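Local coordinates for protein methionine gamma-lyase (Trichomonas vaginalis, PDB 1E5E) that belongs to the PLP-dependent enzymes of the Cys/Met metabolism family and packs as an assembly of four chains, at residues V81-G86 / T241-S246; H103-E108 / K142-N147; I150-T155 / L180-N185; M191-V196 / K303-Y308. All coordinates share one frame; numbering follows the deposited sequence.

Interaction 1: residues V81-G86 / T241-S246; sequences VATSSG and TGSVIS. With PPJ (N-(hydroxy{3-hydroxy-2-methyl-5-[(phosphonooxy)methyl]pyridin-4-yl}methyl)norvaline), chain C; GOL (glycerol), chain F.
Ser243 holds OG anti to its own backbone N (chi1 -174°), which carries the hydroxyl across to Ser84; OG of Ser84 is folded back between its N and carbonyl carbon (chi1 74°) and lies 3.1 Å from Ser243 OG. The backbone N of Ser84 donates to Ser243 OG at 3.0 Å and only weakly to Ser243 O, so one N-H is shared between a hydroxyl and a carbonyl. Each hydroxyl also bonds across the subunit interface, Ser84 OG to Ser84 of the second subunit and Ser243 OG to Gly242 O of the second subunit. Next to this polar patch, CB of Ile245 rests 3.5 Å from Thr83 O, and CG2 of Ile245 meets the methyl of Ala82. A glycerol, probably from the crystallisation liquor, bridges the two segments: its O1 donates to Ala82 O at 2.7 Å and accepts a nearly straight bond from Ile245 N at 2.8 Å. Beyond Ser85, whose OG caps the following helix and also bonds Gly242 O of the second subunit, Gly86 N donates to PPJ OP1. The contact lies where strand 79-83, outermost within this chain in the seven-stranded sheet, turns into helix 86-97, against the link from helix 226-241 to helix 247-257.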
# COMPACT_ATOMS: atom_id res chain seq x y z
N VAL A 81 20.68 -3.35 -9.46
CA VAL A 81 19.61 -4.33 -9.53
C VAL A 81 19.02 -4.45 -8.12
O VAL A 81 19.79 -4.67 -7.19
CB VAL A 81 20.15 -5.68 -9.99
CG1 VAL A 81 19.08 -6.78 -9.96
CG2 VAL A 81 20.75 -5.59 -11.39
N ALA A 82 17.73 -4.23 -7.95
CA ALA A 82 17.09 -4.37 -6.65
C ALA A 82 16.54 -5.76 -6.47
O ALA A 82 16.25 -6.39 -7.48
CB ALA A 82 15.91 -3.38 -6.43
N THR A 83 16.45 -6.28 -5.26
CA THR A 83 15.94 -7.61 -5.03
C THR A 83 15.02 -7.57 -3.80
O THR A 83 14.86 -6.52 -3.16
CB THR A 83 17.02 -8.67 -4.74
OG1 THR A 83 17.60 -8.30 -3.49
CG2 THR A 83 18.10 -8.74 -5.82
N SER A 84 14.40 -8.73 -3.56
CA SER A 84 13.46 -8.79 -2.46
C SER A 84 14.11 -9.18 -1.14
O SER A 84 13.37 -9.39 -0.17
CB SER A 84 12.20 -9.62 -2.79
OG SER A 84 12.48 -10.99 -2.81
N SER A 85 15.43 -9.22 -1.01
CA SER A 85 16.09 -9.37 0.26
C SER A 85 17.60 -9.22 0.03
O SER A 85 18.09 -9.44 -1.08
CB SER A 85 15.87 -10.67 1.02
OG SER A 85 16.40 -11.75 0.28
N GLY A 86 18.23 -8.76 1.09
CA GLY A 86 19.71 -8.66 1.05
C GLY A 86 20.27 -10.04 0.70
O GLY A 86 21.15 -10.12 -0.15
N THR A 241 17.15 -16.95 -8.60
CA THR A 241 16.58 -16.68 -7.28
C THR A 241 15.08 -16.41 -7.38
O THR A 241 14.38 -16.46 -6.38
CB THR A 241 17.26 -15.50 -6.57
OG1 THR A 241 17.14 -14.32 -7.37
CG2 THR A 241 18.72 -15.85 -6.35
N GLY A 242 14.70 -15.66 -8.43
CA GLY A 242 13.30 -15.19 -8.50
C GLY A 242 13.07 -14.25 -7.34
O GLY A 242 11.91 -14.08 -6.89
N SER A 243 14.14 -13.55 -6.92
CA SER A 243 14.04 -12.58 -5.83
C SER A 243 13.57 -11.25 -6.41
O SER A 243 14.33 -10.30 -6.63
CB SER A 243 15.39 -12.44 -5.12
OG SER A 243 15.27 -11.60 -3.98
N VAL A 244 12.27 -11.21 -6.68
CA VAL A 244 11.67 -10.09 -7.36
C VAL A 244 11.08 -9.09 -6.37
O VAL A 244 10.05 -9.41 -5.75
CB VAL A 244 10.57 -10.56 -8.35
CG1 VAL A 244 10.00 -9.33 -9.05
CG2 VAL A 244 11.19 -11.53 -9.37
N ILE A 245 11.66 -7.89 -6.36
CA ILE A 245 11.14 -6.92 -5.39
C ILE A 245 9.74 -6.46 -5.78
O ILE A 245 9.46 -6.18 -6.95
CB ILE A 245 12.07 -5.73 -5.20
CG1 ILE A 245 11.65 -4.87 -3.97
CG2 ILE A 245 12.09 -4.83 -6.43
CD1 ILE A 245 12.63 -3.71 -3.73
N SER A 246 8.90 -6.23 -4.80
CA SER A 246 7.58 -5.64 -4.97
C SER A 246 7.76 -4.15 -5.31
O SER A 246 8.38 -3.43 -4.52
CB SER A 246 6.79 -5.66 -3.66
OG SER A 246 5.69 -4.73 -3.72
N1 PPJ C . 24.06 -8.41 4.63
C2 PPJ C . 24.23 -7.89 5.86
C6 PPJ C . 23.01 -9.23 4.35
C2A PPJ C . 25.44 -7.41 6.39
C3 PPJ C . 23.16 -8.09 6.76
O3 PPJ C . 23.40 -7.70 7.99
C4 PPJ C . 21.98 -8.75 6.42
C4A PPJ C . 20.97 -8.91 7.41
C5 PPJ C . 21.90 -9.41 5.19
N PPJ C . 21.22 -8.91 8.74
C5A PPJ C . 20.69 -9.97 4.65
OP4 PPJ C . 19.91 -9.01 4.28
P PPJ C . 18.37 -9.41 4.35
OP1 PPJ C . 17.60 -8.15 3.76
OP2 PPJ C . 17.98 -9.70 5.83
OP3 PPJ C . 18.05 -10.69 3.46
CA PPJ C . 20.27 -8.97 9.71
CB PPJ C . 19.14 -9.90 9.64
C PPJ C . 20.81 -8.89 11.03
CG PPJ C . 19.31 -11.37 9.76
CD PPJ C . 18.94 -11.78 11.11
O PPJ C . 22.08 -8.86 11.15
OXT PPJ C . 20.11 -8.40 12.02
C1 GOL F . 13.36 -7.73 -9.45
O1 GOL F . 13.83 -7.46 -8.11
C2 GOL F . 13.77 -6.52 -10.35
O2 GOL F . 12.69 -5.97 -11.07
C3 GOL F . 14.88 -6.91 -11.35
O3 GOL F . 14.29 -7.38 -12.55

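Interaction 2: residues H103-E108 / K142-N147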
# COMPACT_ATOMS: atom_id res chain seq x y z
N HIS A 103 36.05 -21.27 -7.34
CA HIS A 103 36.53 -21.07 -5.98
C HIS A 103 36.16 -19.65 -5.51
O HIS A 103 36.23 -18.70 -6.26
CB HIS A 103 38.05 -21.23 -5.89
CG HIS A 103 38.71 -20.98 -4.58
ND1 HIS A 103 39.77 -20.05 -4.47
CD2 HIS A 103 38.55 -21.51 -3.37
CE1 HIS A 103 40.19 -20.03 -3.23
NE2 HIS A 103 39.48 -20.91 -2.54
N LEU A 104 35.77 -19.61 -4.26
CA LEU A 104 35.40 -18.40 -3.60
C LEU A 104 36.19 -18.16 -2.32
O LEU A 104 36.14 -18.99 -1.44
CB LEU A 104 33.90 -18.41 -3.20
CG LEU A 104 33.46 -17.09 -2.54
CD1 LEU A 104 32.13 -16.62 -3.13
CD2 LEU A 104 33.30 -17.31 -1.03
N ILE A 105 36.76 -16.96 -2.21
CA ILE A 105 37.40 -16.57 -0.95
C ILE A 105 36.50 -15.55 -0.23
O ILE A 105 36.09 -14.52 -0.77
CB ILE A 105 38.78 -15.94 -1.18
CG1 ILE A 105 39.72 -16.95 -1.84
CG2 ILE A 105 39.39 -15.41 0.13
CD1 ILE A 105 40.98 -16.33 -2.42
N SER A 106 36.23 -15.83 1.04
CA SER A 106 35.46 -14.94 1.86
C SER A 106 36.08 -14.63 3.22
O SER A 106 36.75 -15.46 3.84
CB SER A 106 34.11 -15.60 2.18
OG SER A 106 33.37 -14.78 3.08
N ASP A 107 35.75 -13.44 3.70
CA ASP A 107 36.22 -13.09 5.04
C ASP A 107 35.39 -14.06 5.89
O ASP A 107 34.25 -14.34 5.50
CB ASP A 107 36.00 -11.68 5.49
CG ASP A 107 36.73 -11.34 6.78
OD1 ASP A 107 36.18 -11.65 7.86
OD2 ASP A 107 37.85 -10.78 6.69
N GLU A 108 35.99 -14.55 6.95
CA GLU A 108 35.25 -15.42 7.86
C GLU A 108 34.29 -14.65 8.74
O GLU A 108 33.46 -15.32 9.36
CB GLU A 108 36.27 -16.14 8.79
CG GLU A 108 37.06 -15.18 9.67
CD GLU A 108 38.08 -15.87 10.59
OE1 GLU A 108 37.85 -16.92 11.23
OE2 GLU A 108 39.13 -15.23 10.81
N LYS A 142 47.61 -15.50 -0.46
CA LYS A 142 47.99 -16.89 -0.18
C LYS A 142 46.90 -17.90 -0.51
O LYS A 142 47.19 -19.09 -0.73
CB LYS A 142 48.39 -17.04 1.29
CG LYS A 142 49.75 -16.47 1.62
CD LYS A 142 49.99 -16.32 3.13
CE LYS A 142 51.28 -15.51 3.35
NZ LYS A 142 51.35 -14.99 4.75
N HIS A 143 45.62 -17.48 -0.49
CA HIS A 143 44.58 -18.47 -0.76
C HIS A 143 44.09 -18.48 -2.18
O HIS A 143 43.20 -19.27 -2.50
CB HIS A 143 43.40 -18.24 0.19
CG HIS A 143 43.82 -18.59 1.58
ND1 HIS A 143 44.50 -17.70 2.38
CD2 HIS A 143 43.62 -19.73 2.29
CE1 HIS A 143 44.70 -18.28 3.57
NE2 HIS A 143 44.20 -19.49 3.51
N MET A 144 44.65 -17.64 -3.00
CA MET A 144 44.19 -17.56 -4.39
C MET A 144 44.56 -18.80 -5.16
O MET A 144 45.65 -19.36 -4.98
CB MET A 144 44.67 -16.23 -4.95
CG MET A 144 43.51 -15.19 -4.73
SD MET A 144 44.17 -13.56 -5.10
CE MET A 144 43.98 -13.57 -6.88
N LYS A 145 43.63 -19.31 -5.97
CA LYS A 145 43.82 -20.52 -6.76
C LYS A 145 43.48 -20.17 -8.19
O LYS A 145 42.88 -19.14 -8.49
CB LYS A 145 43.01 -21.72 -6.26
CG LYS A 145 43.21 -22.03 -4.80
CD LYS A 145 42.77 -23.37 -4.30
CE LYS A 145 41.25 -23.55 -4.24
NZ LYS A 145 40.93 -24.86 -3.57
N PRO A 146 43.83 -21.03 -9.13
CA PRO A 146 43.60 -20.76 -10.52
C PRO A 146 42.12 -20.58 -10.82
O PRO A 146 41.79 -19.96 -11.81
CB PRO A 146 44.27 -21.91 -11.26
CG PRO A 146 45.23 -22.48 -10.26
CD PRO A 146 44.55 -22.32 -8.92
N ASN A 147 41.24 -21.24 -10.10
CA ASN A 147 39.81 -21.13 -10.30
C ASN A 147 39.13 -20.11 -9.37
O ASN A 147 37.90 -20.11 -9.26
CB ASN A 147 39.23 -22.54 -10.09
CG ASN A 147 39.54 -23.12 -8.72
OD1 ASN A 147 40.56 -22.81 -8.10
ND2 ASN A 147 38.61 -23.94 -8.24
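His103 and Asn147 supply the backbone hydrogen bond between segments 103-108 and 142-147: His103 N donates to Asn147 O at 2.9 Å. The amide of Asn147 bends back to the same place and sets ND2 3.6 Å from His103 CB, while ND2 itself is bonded to Gly101 O and Gln128.

Aromatic contact centres on the imidazole. With CG anti to the backbone N (chi1 177°), the ring reaches toward segment 142-147, and Lys145 CE sits over one face, 3.5 Å from the centroid and 9° off the normal, a CH-pi contact made by a side chain crossing the histidine at about a right angle. At the ring edge, CE1 comes to 3.2 Å from His143 O. Both ring nitrogens have partners beyond the segments, ND1 with Thr148 and NE2 with Asp130, and these two bonds fix the rotation of the ring. Thr148 OG1 also meets Lys145 N, so it ties both sides together.

Apolar packing falls to Ile105, whose CD1 touches Met144 CG at 3.6 Å and His143 CB at 4.0 Å.

The contact belongs to a beta-alpha-beta crossover that skips a strand: helix 139-143 leads from strand 128-132 to the parallel strand 148-154, passing over strand 103-107, which lies between them in the sheet.

Interaction 3: residues I150-T155 / L180-N185; sequences IVYFET and LVIADN. With PPJ (N-(hydroxy{3-hydroxy-2-methyl-5-[(phosphonooxy)methyl]pyridin-4-yl}methyl)norvaline), chain C.
Strand 148-154, through its part 150-154, runs parallel to and in register with strand 180-184, Ile150 beside Leu180 and Phe153 beside Ala183, the axes of these segments 4.7 Å apart and 16° from exact alignment, with hydrogen bonds alternating from Val151 N to Leu180 O, Ile182 N to Val151 O, Phe153 N to Ile182 O and Asp184 N to Phe153 O. On the face carrying Phe153 and Val181, the phenylalanine ring swings across to the partner strand because CG lies between the backbone N and carbonyl carbon (chi1 56°); CE2 then meets Val181 CG1 at 3.5 Å and CE1 meets Ala183 CB at 3.6 Å. Helix 166-174 packs on this face. On the other face, Ile182 CD1 contacts Ile150 CG2 and its CG2 lies 3.6 Å from Tyr152 CD2, with helix 86-97 covering this side.

Toward the C-terminal ends the same face becomes polar. One water accepts from Tyr152 OH and donates to Glu154 OE2 and Asp184 OD2, so it links the two carboxylates. Asp184 OD2 lies 2.6 Å from N1 of PPJ, while OD1 is held by Thr186; Glu154 is held by Tyr111 N at OE2 and Asn158 N at OE1. This is a beta-alpha-beta unit built around helix 166-174, whose strand ends present an aspartate to the ring nitrogen, as in other fold-type-I PLP enzymes.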
# COMPACT_ATOMS: atom_id res chain seq x y z
N ILE A 150 35.87 -15.07 -6.98
CA ILE A 150 35.37 -14.06 -6.08
C ILE A 150 36.15 -13.94 -4.76
O ILE A 150 36.55 -14.92 -4.14
CB ILE A 150 33.90 -14.35 -5.69
CG1 ILE A 150 32.98 -14.27 -6.91
CG2 ILE A 150 33.39 -13.38 -4.63
CD1 ILE A 150 31.60 -14.86 -6.67
N VAL A 151 36.37 -12.68 -4.38
CA VAL A 151 36.86 -12.40 -3.04
C VAL A 151 35.74 -11.55 -2.40
O VAL A 151 35.40 -10.49 -2.95
CB VAL A 151 38.20 -11.68 -3.03
CG1 VAL A 151 38.52 -11.26 -1.61
CG2 VAL A 151 39.30 -12.60 -3.57
N TYR A 152 35.22 -11.94 -1.25
CA TYR A 152 34.04 -11.32 -0.66
C TYR A 152 34.29 -10.93 0.79
O TYR A 152 34.91 -11.73 1.50
CB TYR A 152 32.88 -12.37 -0.69
CG TYR A 152 31.54 -11.89 -0.19
CD1 TYR A 152 31.25 -11.90 1.17
CD2 TYR A 152 30.56 -11.43 -1.06
CE1 TYR A 152 30.02 -11.46 1.65
CE2 TYR A 152 29.32 -11.00 -0.61
CZ TYR A 152 29.06 -10.99 0.73
OH TYR A 152 27.83 -10.58 1.20
N PHE A 153 33.84 -9.76 1.22
CA PHE A 153 34.00 -9.33 2.59
C PHE A 153 32.93 -8.30 3.00
O PHE A 153 32.24 -7.73 2.14
CB PHE A 153 35.39 -8.68 2.81
CG PHE A 153 35.67 -7.54 1.90
CD1 PHE A 153 35.24 -6.24 2.21
CD2 PHE A 153 36.46 -7.69 0.79
CE1 PHE A 153 35.45 -5.20 1.35
CE2 PHE A 153 36.72 -6.63 -0.05
CZ PHE A 153 36.23 -5.37 0.23
N GLU A 154 32.87 -8.02 4.29
CA GLU A 154 32.00 -6.96 4.81
C GLU A 154 32.88 -6.04 5.67
O GLU A 154 33.51 -6.60 6.60
CB GLU A 154 30.99 -7.48 5.82
CG GLU A 154 30.01 -8.52 5.33
CD GLU A 154 29.10 -9.11 6.37
OE1 GLU A 154 29.06 -8.55 7.50
OE2 GLU A 154 28.45 -10.17 6.14
N THR A 155 32.81 -4.74 5.51
CA THR A 155 33.49 -3.87 6.47
C THR A 155 32.67 -2.61 6.69
O THR A 155 32.26 -1.93 5.75
CB THR A 155 34.92 -3.58 5.96
OG1 THR A 155 35.59 -2.71 6.86
CG2 THR A 155 34.94 -2.89 4.59
N LEU A 180 36.66 -11.30 -9.05
CA LEU A 180 35.73 -10.20 -8.70
C LEU A 180 35.76 -9.94 -7.20
O LEU A 180 35.66 -10.89 -6.41
CB LEU A 180 34.32 -10.62 -9.17
CG LEU A 180 34.15 -10.42 -10.69
CD1 LEU A 180 32.80 -10.90 -11.19
CD2 LEU A 180 34.35 -8.94 -11.05
N VAL A 181 35.93 -8.68 -6.84
CA VAL A 181 35.88 -8.35 -5.41
C VAL A 181 34.48 -7.81 -5.14
O VAL A 181 34.05 -6.83 -5.76
CB VAL A 181 36.94 -7.33 -4.99
CG1 VAL A 181 36.81 -7.02 -3.50
CG2 VAL A 181 38.31 -7.98 -5.31
N ILE A 182 33.82 -8.36 -4.15
CA ILE A 182 32.44 -8.01 -3.82
C ILE A 182 32.42 -7.48 -2.39
O ILE A 182 32.89 -8.21 -1.51
CB ILE A 182 31.50 -9.23 -3.96
CG1 ILE A 182 31.51 -9.79 -5.40
CG2 ILE A 182 30.08 -8.85 -3.55
CD1 ILE A 182 30.72 -11.08 -5.60
N ALA A 183 31.92 -6.28 -2.16
CA ALA A 183 31.88 -5.78 -0.76
C ALA A 183 30.44 -5.64 -0.30
O ALA A 183 29.66 -5.15 -1.13
CB ALA A 183 32.57 -4.43 -0.72
N ASP A 184 30.08 -6.12 0.89
CA ASP A 184 28.70 -5.91 1.40
C ASP A 184 28.76 -4.63 2.22
O ASP A 184 29.36 -4.56 3.30
CB ASP A 184 28.18 -7.13 2.14
CG ASP A 184 26.82 -6.93 2.79
OD1 ASP A 184 26.36 -5.78 2.93
OD2 ASP A 184 26.25 -7.94 3.26
N ASN A 185 28.20 -3.55 1.68
CA ASN A 185 28.26 -2.20 2.19
C ASN A 185 27.06 -1.78 3.00
O ASN A 185 26.85 -0.58 3.21
CB ASN A 185 28.46 -1.23 0.99
CG ASN A 185 28.99 0.14 1.38
OD1 ASN A 185 29.79 0.24 2.32
ND2 ASN A 185 28.55 1.23 0.73
N1 PPJ C . 24.06 -8.41 4.63
C2 PPJ C . 24.23 -7.89 5.86
C6 PPJ C . 23.01 -9.23 4.35
C2A PPJ C . 25.44 -7.41 6.39
C3 PPJ C . 23.16 -8.09 6.76
O3 PPJ C . 23.40 -7.70 7.99
C4 PPJ C . 21.98 -8.75 6.42
C4A PPJ C . 20.97 -8.91 7.41
C5 PPJ C . 21.90 -9.41 5.19
N PPJ C . 21.22 -8.91 8.74
C5A PPJ C . 20.69 -9.97 4.65
OP4 PPJ C . 19.91 -9.01 4.28
P PPJ C . 18.37 -9.41 4.35
OP1 PPJ C . 17.60 -8.15 3.76
OP2 PPJ C . 17.98 -9.70 5.83
OP3 PPJ C . 18.05 -10.69 3.46
CA PPJ C . 20.27 -8.97 9.71
CB PPJ C . 19.14 -9.90 9.64
C PPJ C . 20.81 -8.89 11.03
CG PPJ C . 19.31 -11.37 9.76
CD PPJ C . 18.94 -11.78 11.11
O PPJ C . 22.08 -8.86 11.15
OXT PPJ C . 20.11 -8.40 12.02
O HOH W 1 27.23 -10.51 3.84
O HOH W 2 32.09 -0.92 3.27
O HOH W 3 32.00 -3.82 2.89
O HOH W 4 29.38 -1.94 5.39

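Interaction 4: residues M191-V196 / K303-Y308; sequences MITNPV and KQMRMY. Unlike the reference sequence in segment 303-308: Tyr308 (reference Ser). With SO4 (sulfate ion), chain D.
Ile192 and Arg306 meet through the backbone: Arg306 N donates to Ile192 O at 2.9 Å, with an N-H...O angle of 165°. Alongside, the hydroxyl of Thr193 donates to Gln304 O at 2.6 Å from above the carbonyl plane; OG1 stands anti to its own carbonyl carbon (chi1 -65°), which turns it to that oxygen. It supplies a partner to a carbonyl at the end of helix 298-304, just before Met305 leaves the helical conformation. The side chain of Ile192 wedges against the same turn, CG2 lying 3.6 Å from Met305 CB and 3.3 Å from Met307 O.

Arg306 stretches over segment 191-196, extended from CG to NE. Its CG passes 3.3 Å from Ile192 O, and the Arg306 and Asn194 side chains cross obliquely, guanidinium and amide planes 57° apart, with Arg306 NH2 3.5 Å from Asn194 OD1. A long, weak ion pair joins NH2 to Asp197.

Further out, the Gln304 amide is fixed at both ends, OE1 by Met166 N and NE2 by Ile164 O, while Asn194 ND2 is bonded to Glu75. Helix 260-279 backs Ile192 through Met264. Tyr308, which differs from the reference sequence, donates to a sulfate O4 at 3.0 Å; His298 and Lys302 hold that ion too, and it probably comes from the crystallisation liquor.

The contact is consistent with a junction between the two domains of the fold-type-I architecture: the loop between strands 180-184 and 202-206 of the seven-stranded sheet meets the helix-to-strand connection leading to strand 311-316 of the five-stranded one.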
# COMPACT_ATOMS: atom_id res chain seq x y z
N MET A 191 26.11 6.58 1.91
CA MET A 191 26.42 7.89 2.44
C MET A 191 27.77 7.83 3.13
O MET A 191 28.32 8.90 3.33
CB MET A 191 25.45 8.34 3.52
CG MET A 191 24.09 8.80 3.12
SD MET A 191 24.12 10.06 1.81
CE MET A 191 23.74 8.95 0.47
N ILE A 192 28.23 6.65 3.53
CA ILE A 192 29.44 6.63 4.36
C ILE A 192 30.60 6.14 3.49
O ILE A 192 31.71 6.63 3.58
CB ILE A 192 29.22 5.77 5.61
CG1 ILE A 192 28.36 6.56 6.63
CG2 ILE A 192 30.54 5.32 6.23
CD1 ILE A 192 28.05 5.84 7.92
N THR A 193 30.32 5.13 2.69
CA THR A 193 31.34 4.55 1.83
C THR A 193 30.86 4.22 0.44
O THR A 193 29.77 3.68 0.26
CB THR A 193 31.84 3.22 2.46
OG1 THR A 193 32.50 3.49 3.72
CG2 THR A 193 32.92 2.60 1.58
N ASN A 194 31.70 4.44 -0.54
CA ASN A 194 31.48 3.98 -1.92
C ASN A 194 32.64 3.02 -2.19
O ASN A 194 33.73 3.40 -2.64
CB ASN A 194 31.52 5.14 -2.92
CG ASN A 194 30.32 6.06 -2.78
OD1 ASN A 194 30.36 7.24 -3.16
ND2 ASN A 194 29.19 5.60 -2.23
N PRO A 195 32.49 1.73 -1.92
CA PRO A 195 33.57 0.78 -2.05
C PRO A 195 34.22 0.74 -3.41
O PRO A 195 35.45 0.47 -3.42
CB PRO A 195 32.99 -0.56 -1.63
CG PRO A 195 31.75 -0.18 -0.82
CD PRO A 195 31.25 1.11 -1.36
N VAL A 196 33.59 1.08 -4.52
CA VAL A 196 34.22 1.10 -5.83
C VAL A 196 35.38 2.10 -5.86
O VAL A 196 36.26 1.89 -6.69
CB VAL A 196 33.29 1.43 -7.02
CG1 VAL A 196 32.14 0.41 -7.08
CG2 VAL A 196 32.74 2.86 -6.91
N LYS A 303 39.88 6.56 6.35
CA LYS A 303 40.04 6.72 4.92
C LYS A 303 38.83 6.17 4.15
O LYS A 303 38.43 6.81 3.15
CB LYS A 303 41.36 6.11 4.46
CG LYS A 303 41.41 5.51 3.08
N GLN A 304 38.18 5.13 4.63
CA GLN A 304 37.06 4.54 3.92
C GLN A 304 35.66 5.04 4.27
O GLN A 304 34.73 4.88 3.50
CB GLN A 304 37.10 3.02 4.25
CG GLN A 304 38.43 2.43 3.85
CD GLN A 304 38.52 0.93 3.89
OE1 GLN A 304 39.31 0.39 3.12
NE2 GLN A 304 37.77 0.20 4.71
N MET A 305 35.48 5.62 5.46
CA MET A 305 34.18 6.06 5.95
C MET A 305 34.06 7.55 6.16
O MET A 305 34.84 8.13 6.92
CB MET A 305 33.93 5.31 7.30
CG MET A 305 34.09 3.80 7.15
SD MET A 305 33.95 2.86 8.67
CE MET A 305 32.21 3.18 9.04
N ARG A 306 33.08 8.21 5.55
CA ARG A 306 32.91 9.64 5.75
C ARG A 306 32.37 9.90 7.16
O ARG A 306 32.43 11.06 7.60
CB ARG A 306 31.95 10.26 4.75
CG ARG A 306 32.25 9.84 3.32
CD ARG A 306 31.55 10.71 2.25
NE ARG A 306 32.11 10.28 0.96
CZ ARG A 306 31.81 9.17 0.30
NH1 ARG A 306 30.90 8.26 0.68
NH2 ARG A 306 32.45 8.94 -0.85
N MET A 307 31.61 8.94 7.72
CA MET A 307 31.08 9.05 9.07
C MET A 307 31.40 7.70 9.73
O MET A 307 31.61 6.77 8.95
CB MET A 307 29.57 9.33 9.16
CG MET A 307 29.35 10.76 8.68
SD MET A 307 27.69 11.35 8.83
CE MET A 307 26.85 10.45 7.52
N TYR A 308 31.35 7.59 11.04
CA TYR A 308 31.71 6.32 11.63
C TYR A 308 30.54 5.38 11.84
O TYR A 308 30.75 4.30 12.40
CB TYR A 308 32.53 6.55 12.92
CG TYR A 308 33.90 7.15 12.59
CD1 TYR A 308 34.26 8.42 13.00
CD2 TYR A 308 34.82 6.40 11.88
CE1 TYR A 308 35.53 8.93 12.72
CE2 TYR A 308 36.08 6.88 11.57
CZ TYR A 308 36.42 8.15 12.02
OH TYR A 308 37.66 8.64 11.69
S SO4 D . 38.67 11.56 13.41
O1 SO4 D . 38.07 12.46 14.45
O2 SO4 D . 38.78 10.16 13.93
O3 SO4 D . 40.08 12.05 13.12
O4 SO4 D . 37.86 11.64 12.15

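How the interactions relate
From the N terminus, strand 79-83 opens the longest loop, which interaction 1 closes at 241-246. Within that loop lie interaction 2, closing a short loop from 103-108 to 142-147, and then interaction 3, closing a shorter one from 150-155 to 180-185. Interaction 4 starts inside the loop of interaction 1, at 191-196, but ends beyond it at 303-308, so the two cross. Interactions 2 and 3 join directly, strands 103-107 and 148-154 pairing side by side through Ile105. Asn185 ND2 connects interaction 3 to Thr193 O of interaction 4. Interactions 1 and 3 both reach PPJ, whereas interaction 4 extends the ties toward the five-stranded sheet.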